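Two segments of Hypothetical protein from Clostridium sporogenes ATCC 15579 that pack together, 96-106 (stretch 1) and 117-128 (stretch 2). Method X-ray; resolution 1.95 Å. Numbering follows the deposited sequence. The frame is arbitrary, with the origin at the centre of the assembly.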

# COMPACT_ATOMS: atom_id res chain seq x y z
N ASN A 96 11.55 -2.06 -3.38
CA ASN A 96 11.58 -3.51 -3.16
C ASN A 96 11.73 -3.76 -1.66
O ASN A 96 12.61 -3.16 -1.00
CB ASN A 96 12.74 -4.27 -3.86
CG ASN A 96 12.81 -4.09 -5.37
OD1 ASN A 96 13.93 -4.04 -5.92
ND2 ASN A 96 11.68 -4.04 -6.05
N LEU A 97 10.90 -4.65 -1.12
CA LEU A 97 10.87 -4.92 0.31
C LEU A 97 11.27 -6.36 0.65
O LEU A 97 11.05 -7.29 -0.12
CB LEU A 97 9.45 -4.70 0.88
CG LEU A 97 8.94 -3.25 0.91
CD1 LEU A 97 7.54 -3.23 1.53
CD2 LEU A 97 9.90 -2.37 1.67
N ASN A 98 11.82 -6.52 1.85
CA ASN A 98 12.23 -7.82 2.34
C ASN A 98 10.99 -8.69 2.50
O ASN A 98 9.93 -8.19 2.91
CB ASN A 98 12.90 -7.66 3.70
CG ASN A 98 13.47 -8.97 4.20
OD1 ASN A 98 12.80 -9.74 4.92
ND2 ASN A 98 14.70 -9.25 3.79
N GLU A 99 11.11 -9.98 2.15
CA GLU A 99 9.98 -10.91 2.16
C GLU A 99 9.77 -11.71 3.45
O GLU A 99 8.72 -12.37 3.62
CB GLU A 99 10.10 -11.88 0.98
CG GLU A 99 9.96 -11.16 -0.33
CD GLU A 99 10.03 -12.06 -1.54
OE1 GLU A 99 10.09 -13.31 -1.41
OE2 GLU A 99 10.03 -11.49 -2.65
N LYS A 100 10.75 -11.67 4.36
CA LYS A 100 10.70 -12.49 5.59
C LYS A 100 10.32 -11.70 6.83
O LYS A 100 9.61 -12.20 7.73
CB LYS A 100 12.06 -13.20 5.83
CG LYS A 100 12.40 -14.26 4.79
CD LYS A 100 13.57 -15.15 5.23
CE LYS A 100 13.83 -16.31 4.27
NZ LYS A 100 12.68 -17.26 4.17
N ILE A 101 10.80 -10.48 6.92
CA ILE A 101 10.60 -9.70 8.14
C ILE A 101 9.12 -9.29 8.31
O ILE A 101 8.47 -8.87 7.33
CB ILE A 101 11.55 -8.52 8.17
CG1 ILE A 101 11.61 -7.92 9.56
CG2 ILE A 101 11.17 -7.47 7.12
CD1 ILE A 101 12.69 -6.84 9.74
N PRO A 102 8.56 -9.45 9.54
CA PRO A 102 7.21 -8.95 9.79
C PRO A 102 7.11 -7.47 9.45
O PRO A 102 7.97 -6.71 9.91
CB PRO A 102 7.05 -9.15 11.31
CG PRO A 102 7.93 -10.31 11.62
CD PRO A 102 9.12 -10.15 10.72
N THR A 103 6.09 -7.07 8.69
CA THR A 103 6.03 -5.73 8.10
C THR A 103 4.66 -5.06 8.26
O THR A 103 3.63 -5.68 8.02
CB THR A 103 6.35 -5.80 6.59
OG1 THR A 103 7.69 -6.27 6.41
CG2 THR A 103 6.25 -4.44 5.93
N GLU A 104 4.68 -3.81 8.68
CA GLU A 104 3.51 -2.94 8.70
C GLU A 104 3.80 -1.81 7.76
O GLU A 104 4.95 -1.35 7.70
CB GLU A 104 3.29 -2.39 10.10
CG GLU A 104 2.90 -3.44 11.10
CD GLU A 104 2.76 -2.85 12.51
OE1 GLU A 104 2.77 -1.60 12.64
OE2 GLU A 104 2.65 -3.65 13.47
N ILE A 105 2.79 -1.39 7.00
CA ILE A 105 2.98 -0.35 5.98
C ILE A 105 1.89 0.68 6.15
O ILE A 105 0.73 0.33 6.23
CB ILE A 105 2.94 -0.91 4.53
CG1 ILE A 105 4.04 -1.94 4.33
CG2 ILE A 105 3.17 0.20 3.51
CD1 ILE A 105 3.92 -2.71 3.02
N LYS A 106 2.29 1.94 6.23
CA LYS A 106 1.37 3.03 6.26
C LYS A 106 1.71 3.97 5.12
O LYS A 106 2.87 4.35 4.94
CB LYS A 106 1.42 3.75 7.60
CG LYS A 106 0.48 4.93 7.64
CD LYS A 106 0.61 5.80 8.89
CE LYS A 106 -0.58 6.77 8.96
NZ LYS A 106 -0.85 7.46 7.65
N ASP A 117 2.56 -5.11 -5.02
CA ASP A 117 2.48 -6.54 -4.86
C ASP A 117 2.99 -6.85 -3.50
O ASP A 117 4.20 -6.80 -3.25
CB ASP A 117 3.34 -7.28 -5.86
CG ASP A 117 3.26 -8.81 -5.66
OD1 ASP A 117 2.35 -9.29 -4.97
OD2 ASP A 117 4.15 -9.52 -6.17
N LEU A 118 2.07 -7.20 -2.60
CA LEU A 118 2.45 -7.53 -1.23
C LEU A 118 2.17 -9.00 -0.95
O LEU A 118 2.19 -9.43 0.19
CB LEU A 118 1.67 -6.68 -0.23
CG LEU A 118 1.77 -5.15 -0.37
CD1 LEU A 118 0.84 -4.41 0.57
CD2 LEU A 118 3.23 -4.62 -0.24
N SER A 119 1.98 -9.79 -1.99
CA SER A 119 1.67 -11.21 -1.82
C SER A 119 2.84 -12.00 -1.28
O SER A 119 2.63 -13.05 -0.76
CB SER A 119 1.23 -11.83 -3.14
OG SER A 119 2.24 -11.69 -4.13
N LYS A 120 4.05 -11.49 -1.37
CA LYS A 120 5.22 -12.23 -0.87
C LYS A 120 5.78 -11.67 0.41
O LYS A 120 6.78 -12.15 0.90
CB LYS A 120 6.31 -12.26 -1.94
CG LYS A 120 5.83 -13.03 -3.17
CD LYS A 120 6.93 -13.21 -4.14
CE LYS A 120 6.63 -14.30 -5.11
NZ LYS A 120 7.78 -14.44 -6.06
N ILE A 121 5.16 -10.62 0.92
CA ILE A 121 5.64 -9.94 2.12
C ILE A 121 5.00 -10.62 3.32
O ILE A 121 3.85 -11.06 3.25
CB ILE A 121 5.15 -8.48 2.08
CG1 ILE A 121 5.66 -7.79 0.82
CG2 ILE A 121 5.56 -7.67 3.30
CD1 ILE A 121 7.13 -7.84 0.65
N ASN A 122 5.72 -10.66 4.43
CA ASN A 122 5.20 -11.11 5.71
C ASN A 122 4.39 -9.98 6.32
O ASN A 122 4.79 -9.36 7.29
CB ASN A 122 6.36 -11.49 6.62
CG ASN A 122 5.92 -12.20 7.91
OD1 ASN A 122 4.75 -12.49 8.11
ND2 ASN A 122 6.88 -12.46 8.78
N LEU A 123 3.25 -9.70 5.71
CA LEU A 123 2.49 -8.51 6.02
C LEU A 123 1.68 -8.68 7.30
O LEU A 123 1.01 -9.70 7.49
CB LEU A 123 1.58 -8.22 4.84
CG LEU A 123 0.78 -6.94 4.87
CD1 LEU A 123 1.72 -5.74 4.89
CD2 LEU A 123 -0.21 -6.90 3.67
N LYS A 124 1.69 -7.66 8.15
CA LYS A 124 0.81 -7.66 9.34
C LYS A 124 -0.29 -6.60 9.20
O LYS A 124 -1.43 -6.82 9.58
CB LYS A 124 1.59 -7.35 10.63
CG LYS A 124 2.83 -8.20 10.85
CD LYS A 124 2.52 -9.68 11.05
CE LYS A 124 3.68 -10.52 10.52
NZ LYS A 124 3.73 -11.92 11.02
N GLU A 125 0.06 -5.43 8.72
CA GLU A 125 -0.94 -4.39 8.66
C GLU A 125 -0.61 -3.47 7.53
O GLU A 125 0.56 -3.22 7.24
CB GLU A 125 -1.04 -3.63 10.00
CG GLU A 125 -2.12 -2.55 9.97
CD GLU A 125 -2.53 -2.09 11.37
OE1 GLU A 125 -1.98 -2.64 12.36
OE2 GLU A 125 -3.39 -1.17 11.47
N LEU A 126 -1.66 -2.98 6.88
CA LEU A 126 -1.55 -2.01 5.80
C LEU A 126 -2.61 -0.96 5.99
O LEU A 126 -3.77 -1.30 6.19
CB LEU A 126 -1.78 -2.67 4.47
CG LEU A 126 -1.77 -1.76 3.25
CD1 LEU A 126 -0.39 -1.17 2.99
CD2 LEU A 126 -2.26 -2.52 2.01
N ASN A 127 -2.18 0.29 6.01
CA ASN A 127 -3.06 1.44 6.03
C ASN A 127 -2.72 2.35 4.88
O ASN A 127 -1.57 2.80 4.75
CB ASN A 127 -2.90 2.22 7.35
CG ASN A 127 -3.54 1.51 8.50
OD1 ASN A 127 -4.76 1.57 8.67
ND2 ASN A 127 -2.75 0.77 9.26
N VAL A 128 -3.71 2.62 4.03
CA VAL A 128 -3.50 3.46 2.85
C VAL A 128 -4.51 4.58 2.85
O VAL A 128 -5.70 4.31 2.96
CB VAL A 128 -3.74 2.64 1.56
CG1 VAL A 128 -3.64 3.50 0.34
CG2 VAL A 128 -2.73 1.53 1.46
O HOH W 1 8.32 -9.35 4.78
O HOH W 2 7.93 -14.81 0.28
O HOH W 3 -0.03 -0.01 8.89

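What fills the apolar centre of the contact? I105, with more of its surface covered by the other stretch than any other residue of either segment, lies at its heart. Its CB meets L126 CD1 at 3.7 Å, and its CD1 reaches L118 CD2 at 3.8 Å and L123 CD1 at 4.2 Å. The CA-to-CB bonds of T103, I105, L123 and L126 point to the same face of the sheet, and the ends of both leucines come nearer to stretch 1 than those bonds alone would suggest. I121, with chi1 and chi2 both m, extends this patch: its CD1 lies 3.9 Å from L97 CB, while its CG2 lies 3.9 Å from T103 CB. Branched aliphatic chains suit these buried sites, since they fill space without needing polar partners. T103 fits as well: its OG1 has a partner in I101 O at 2.9 Å, and its CB packs on I121.

How do the backbones bind these side chains into one sheet? Strands 103-106 and 123-128 run parallel, and hydrogen bonds alternate between them. T103 N donates to N122 O at 3.0 Å, K124 N to T103 O at 2.8 Å, I105 N to E125 O at 2.9 Å, and N127 N to I105 O at 2.9 Å. The pairing slips by one residue between T103, opposite L123, and E104, opposite E125. At this bulge E125 N is buried without a partner; T103 O, 3.6 Å away, is instead bonded to K124 N.

What occupies the other face of the sheet? E104, K106, E125 and N127 send their CA-to-CB bonds there, where long or polar chains can pack by their carbons and keep their polar ends available. E104 CG approaches E125 CB at 4.1 Å, and K106 CG approaches N127 CB at 4.3 Å. Within stretch 2, N127 ND2 donates to E125 OE2 at 3.0 Å. Water 3 adds a link between the stretches, donating to I105 O at 2.8 Å and accepting from N127 ND2 at 2.9 Å.

What closes the polar edge beside the strands? N122 points toward stretch 1, and its amide serves both segments: ND2 donates to K100 O at 2.9 Å, while OD1 accepts from K124 NZ at 3.1 Å. K124 also lays its CE 3.7 Å from P102 CB. Water 1 bridges the two stretches, donating to N98 O at 2.7 Å and I101 O at 2.6 Å and accepting from N122 N at 2.9 Å. Farther out, E99 CD packs 3.7 Å from K120 CB.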